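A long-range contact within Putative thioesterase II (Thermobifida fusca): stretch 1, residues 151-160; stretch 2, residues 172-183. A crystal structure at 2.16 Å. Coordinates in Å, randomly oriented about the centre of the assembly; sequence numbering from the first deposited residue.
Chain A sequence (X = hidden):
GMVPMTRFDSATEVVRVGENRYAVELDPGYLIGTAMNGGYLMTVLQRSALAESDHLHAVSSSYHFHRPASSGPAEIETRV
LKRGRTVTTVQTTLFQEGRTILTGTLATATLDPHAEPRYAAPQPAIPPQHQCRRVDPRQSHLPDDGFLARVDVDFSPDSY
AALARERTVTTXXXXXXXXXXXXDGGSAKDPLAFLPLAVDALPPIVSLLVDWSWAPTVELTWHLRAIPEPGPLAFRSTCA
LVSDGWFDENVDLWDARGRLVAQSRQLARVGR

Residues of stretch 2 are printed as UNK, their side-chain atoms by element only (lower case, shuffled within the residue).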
# COMPACT_ATOMS: atom_id res chain seq x y z
N VAL A 151 -5.08 -20.49 -12.71
CA VAL A 151 -5.72 -20.43 -11.41
C VAL A 151 -7.16 -20.86 -11.51
O VAL A 151 -7.84 -20.59 -12.52
CB VAL A 151 -5.71 -18.97 -10.85
CG1 VAL A 151 -4.37 -18.62 -10.20
CG2 VAL A 151 -6.07 -17.96 -11.97
N ASP A 152 -7.64 -21.51 -10.45
CA ASP A 152 -9.04 -21.88 -10.32
C ASP A 152 -9.60 -20.83 -9.39
O ASP A 152 -9.03 -20.58 -8.34
CB ASP A 152 -9.24 -23.28 -9.72
CG ASP A 152 -8.88 -24.41 -10.67
OD1 ASP A 152 -8.76 -24.17 -11.89
OD2 ASP A 152 -8.71 -25.55 -10.18
N VAL A 153 -10.68 -20.17 -9.80
CA VAL A 153 -11.30 -19.11 -9.03
C VAL A 153 -12.78 -19.42 -8.89
O VAL A 153 -13.50 -19.48 -9.87
CB VAL A 153 -11.12 -17.77 -9.74
CG1 VAL A 153 -11.75 -16.65 -8.94
CG2 VAL A 153 -9.64 -17.51 -10.00
N ASP A 154 -13.22 -19.65 -7.66
CA ASP A 154 -14.60 -19.95 -7.35
C ASP A 154 -15.20 -18.69 -6.79
O ASP A 154 -14.64 -18.11 -5.86
CB ASP A 154 -14.67 -21.02 -6.27
CG ASP A 154 -14.03 -22.33 -6.71
OD1 ASP A 154 -14.61 -23.00 -7.60
OD2 ASP A 154 -12.98 -22.69 -6.14
N PHE A 155 -16.33 -18.27 -7.35
CA PHE A 155 -17.00 -17.05 -6.91
C PHE A 155 -18.25 -17.38 -6.11
O PHE A 155 -18.93 -18.35 -6.40
CB PHE A 155 -17.43 -16.25 -8.13
CG PHE A 155 -16.31 -15.91 -9.07
CD1 PHE A 155 -15.48 -14.83 -8.82
CD2 PHE A 155 -16.11 -16.66 -10.22
CE1 PHE A 155 -14.46 -14.49 -9.70
CE2 PHE A 155 -15.09 -16.34 -11.10
CZ PHE A 155 -14.26 -15.25 -10.85
N SER A 156 -18.56 -16.57 -5.10
CA SER A 156 -19.84 -16.70 -4.43
C SER A 156 -20.91 -16.50 -5.51
O SER A 156 -20.63 -15.92 -6.56
CB SER A 156 -20.00 -15.64 -3.35
OG SER A 156 -19.93 -14.34 -3.92
N PRO A 157 -22.14 -16.99 -5.27
CA PRO A 157 -23.24 -16.74 -6.21
C PRO A 157 -23.45 -15.26 -6.55
O PRO A 157 -23.64 -14.90 -7.71
CB PRO A 157 -24.46 -17.31 -5.48
CG PRO A 157 -23.91 -18.37 -4.63
CD PRO A 157 -22.59 -17.84 -4.15
N ASP A 158 -23.41 -14.40 -5.54
CA ASP A 158 -23.58 -12.98 -5.80
C ASP A 158 -22.44 -12.41 -6.65
O ASP A 158 -22.66 -11.51 -7.47
CB ASP A 158 -23.67 -12.20 -4.49
CG ASP A 158 -25.00 -12.37 -3.80
OD1 ASP A 158 -25.94 -12.88 -4.46
OD2 ASP A 158 -25.11 -12.00 -2.62
N SER A 159 -21.23 -12.92 -6.44
CA SER A 159 -20.08 -12.44 -7.22
C SER A 159 -20.19 -12.89 -8.68
O SER A 159 -19.92 -12.12 -9.61
CB SER A 159 -18.78 -12.94 -6.61
OG SER A 159 -18.67 -12.43 -5.30
N TYR A 160 -20.60 -14.15 -8.87
CA TYR A 160 -20.84 -14.67 -10.21
C TYR A 160 -21.91 -13.84 -10.89
O TYR A 160 -21.73 -13.38 -12.02
CB TYR A 160 -21.30 -16.13 -10.16
CG TYR A 160 -21.44 -16.78 -11.54
CD1 TYR A 160 -22.48 -16.44 -12.41
CD2 TYR A 160 -20.50 -17.72 -11.98
CE1 TYR A 160 -22.59 -17.03 -13.67
CE2 TYR A 160 -20.61 -18.32 -13.23
CZ TYR A 160 -21.65 -17.97 -14.08
OH TYR A 160 -21.75 -18.57 -15.31
N UNK A 172 -19.33 -2.45 -5.40
CA UNK A 172 -18.38 -3.35 -6.02
C UNK A 172 -17.72 -4.27 -5.00
O UNK A 172 -16.98 -3.79 -4.15
c UNK A 172 -18.79 -1.09 -5.29
c UNK A 172 -17.34 -2.40 -6.62
c UNK A 172 -17.38 -1.20 -5.74
N UNK A 173 -17.99 -5.56 -5.09
CA UNK A 173 -17.44 -6.52 -4.17
C UNK A 173 -17.39 -7.92 -4.79
O UNK A 173 -18.38 -8.40 -5.33
c UNK A 173 -18.28 -6.54 -2.89
c UNK A 173 -18.55 -7.43 -0.48
o UNK A 173 -18.57 -6.29 0.07
o UNK A 173 -19.05 -8.46 0.03
c UNK A 173 -17.82 -7.56 -1.83
N UNK A 174 -16.25 -8.58 -4.72
CA UNK A 174 -16.16 -9.96 -5.17
C UNK A 174 -15.61 -10.79 -4.03
O UNK A 174 -14.82 -10.30 -3.23
c UNK A 174 -15.27 -10.11 -6.42
c UNK A 174 -14.65 -9.26 -8.71
c UNK A 174 -15.77 -9.42 -7.69
c UNK A 174 -16.95 -10.18 -8.28
N UNK A 175 -16.05 -12.03 -3.93
CA UNK A 175 -15.48 -12.95 -2.96
C UNK A 175 -15.64 -14.40 -3.40
O UNK A 175 -16.37 -14.73 -4.34
c UNK A 175 -16.08 -12.74 -1.58
s UNK A 175 -17.81 -13.12 -1.48
N UNK A 176 -14.92 -15.26 -2.71
CA UNK A 176 -14.91 -16.64 -3.07
C UNK A 176 -13.58 -17.24 -2.68
O UNK A 176 -12.98 -16.83 -1.70
N UNK A 177 -13.14 -18.21 -3.47
CA UNK A 177 -11.91 -18.94 -3.21
C UNK A 177 -11.00 -18.93 -4.43
O UNK A 177 -11.48 -18.94 -5.57
c UNK A 177 -12.65 -20.60 -0.28
o UNK A 177 -15.69 -20.28 1.73
c UNK A 177 -15.36 -20.08 -0.62
c UNK A 177 -14.52 -20.12 -1.70
c UNK A 177 -12.25 -20.37 -2.77
c UNK A 177 -14.84 -20.31 0.65
c UNK A 177 -13.49 -20.57 0.83
c UNK A 177 -13.16 -20.38 -1.57
N UNK A 178 -9.70 -18.89 -4.19
CA UNK A 178 -8.71 -18.90 -5.26
C UNK A 178 -7.55 -19.79 -4.90
O UNK A 178 -7.18 -19.92 -3.73
c UNK A 178 -7.50 -16.86 -4.22
c UNK A 178 -8.16 -17.50 -5.52
c UNK A 178 -7.20 -17.53 -6.70
N UNK A 179 -6.98 -20.41 -5.93
CA UNK A 179 -5.81 -21.29 -5.78
C UNK A 179 -5.22 -21.50 -7.17
O UNK A 179 -5.85 -21.13 -8.17
o UNK A 179 -5.42 -24.27 -3.63
c UNK A 179 -5.10 -23.35 -4.43
c UNK A 179 -6.24 -22.64 -5.18
o UNK A 179 -3.90 -23.01 -4.62
N UNK A 180 -4.03 -22.06 -7.23
CA UNK A 180 -3.45 -22.52 -8.50
C UNK A 180 -4.39 -23.58 -9.12
O UNK A 180 -5.08 -24.30 -8.41
c UNK A 180 0.31 -22.95 -7.44
c UNK A 180 -2.07 -23.14 -8.27
c UNK A 180 -0.97 -22.18 -7.77
c UNK A 180 -0.70 -21.12 -8.83
N UNK A 181 -4.42 -23.65 -10.44
CA UNK A 181 -5.36 -24.53 -11.12
C UNK A 181 -5.05 -26.05 -10.94
O UNK A 181 -3.89 -26.48 -10.83
o UNK A 181 -4.25 -24.58 -13.32
c UNK A 181 -5.43 -24.18 -12.61
N UNK A 182 -6.13 -26.83 -10.93
CA UNK A 182 -6.06 -28.28 -10.92
C UNK A 182 -5.27 -28.71 -12.15
O UNK A 182 -4.35 -29.52 -12.04
c UNK A 182 -7.47 -28.87 -10.93
N UNK A 183 -5.61 -28.12 -13.29
CA UNK A 183 -4.95 -28.37 -14.57
C UNK A 183 -3.42 -28.31 -14.53
O UNK A 183 -2.74 -29.12 -15.17
c UNK A 183 -4.90 -27.45 -16.96
c UNK A 183 -5.25 -26.26 -17.82
n UNK A 183 -4.67 -26.41 -19.14
c UNK A 183 -5.11 -25.81 -20.24
n UNK A 183 -4.50 -26.02 -21.39
c UNK A 183 -5.44 -27.30 -15.56
n UNK A 183 -6.16 -25.00 -20.18

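Position 172 has three side-chain carbons closing a ring onto the backbone N, and nothing of stretch 1 lies within reach: proline, P172. At 173 three carbons run in line and the third carries two oxygens, which is glutamate; E173 is extended at chi1 (t) and chi2 (t), and its side chain comes no nearer to stretch 1 than 6.0 Å, from CG of E173 to OG of S159. Position 174 holds four carbons forked at the second, the pattern of leucine. L174 brings CD2 to 3.7 Å from CB of S159.

Position 175 carries one carbon and then a sulfur, so it is cysteine. SG of C175 lies 3.5 Å from OG of S156 and 4.0 Å from OG of S159. Its backbone is bonded at both ends: N donates to S159 OG (3.0 Å, 157°), and O accepts from S156 N (3.0 Å, 170°).

Position 176 has no side-chain atoms and phi/psi of 151/-148, which marks glycine. An ideal CB on G176 would sit 1.9 Å from D154 O and would also jam against the preceding carbonyl; without it, CA approaches D154 O to 3.2 Å in a CA-H...O contact.

At 177 one carbon leads to a six-carbon ring bearing an oxygen: tyrosine. Y177 CB is on the same sheet face as the side chain of D154, 4.2 Å from its OD2, while the ring leads away and OH bonds elsewhere in the structure. Position 178 has one carbon carrying two more, hence valine; CG2 of V178 meets CG2 of V153 at 4.1 Å, an apolar contact on the other face.

Position 179 shows two carbons, the second with two oxygens and no nitrogen: aspartate, D179, whose carboxylate leads away from stretch 1. Position 180 again has four carbons forked at the second, so it is leucine; the CA-to-CB bond of L180 points away. One carbon and one oxygen at 181 give serine, with CB of S181 3.4 Å from D152 OD1. The single carbon at 182 means alanine, and A182 N donates to D152 OD2 (3.0 Å, 158°). At 183 three carbons, a nitrogen and a carbon with two more nitrogens spell arginine; the end of R183 leads away.

The contact is an antiparallel strand pairing, at 170°. D152 N to D179 O (2.9 Å), D179 N to D152 O (3.2 Å), D154 N to Y177 O (2.8 Å) and Y177 N to D154 O (2.8 Å) form its ladder. Beyond it, the bonds of C175 to S156 and S159 tie the helix start to the strand; S159 OG in turn donates to S156 OG (2.7 Å) within stretch 1.

Stretch 2, residues 172-183: PELCGYVDLSAR
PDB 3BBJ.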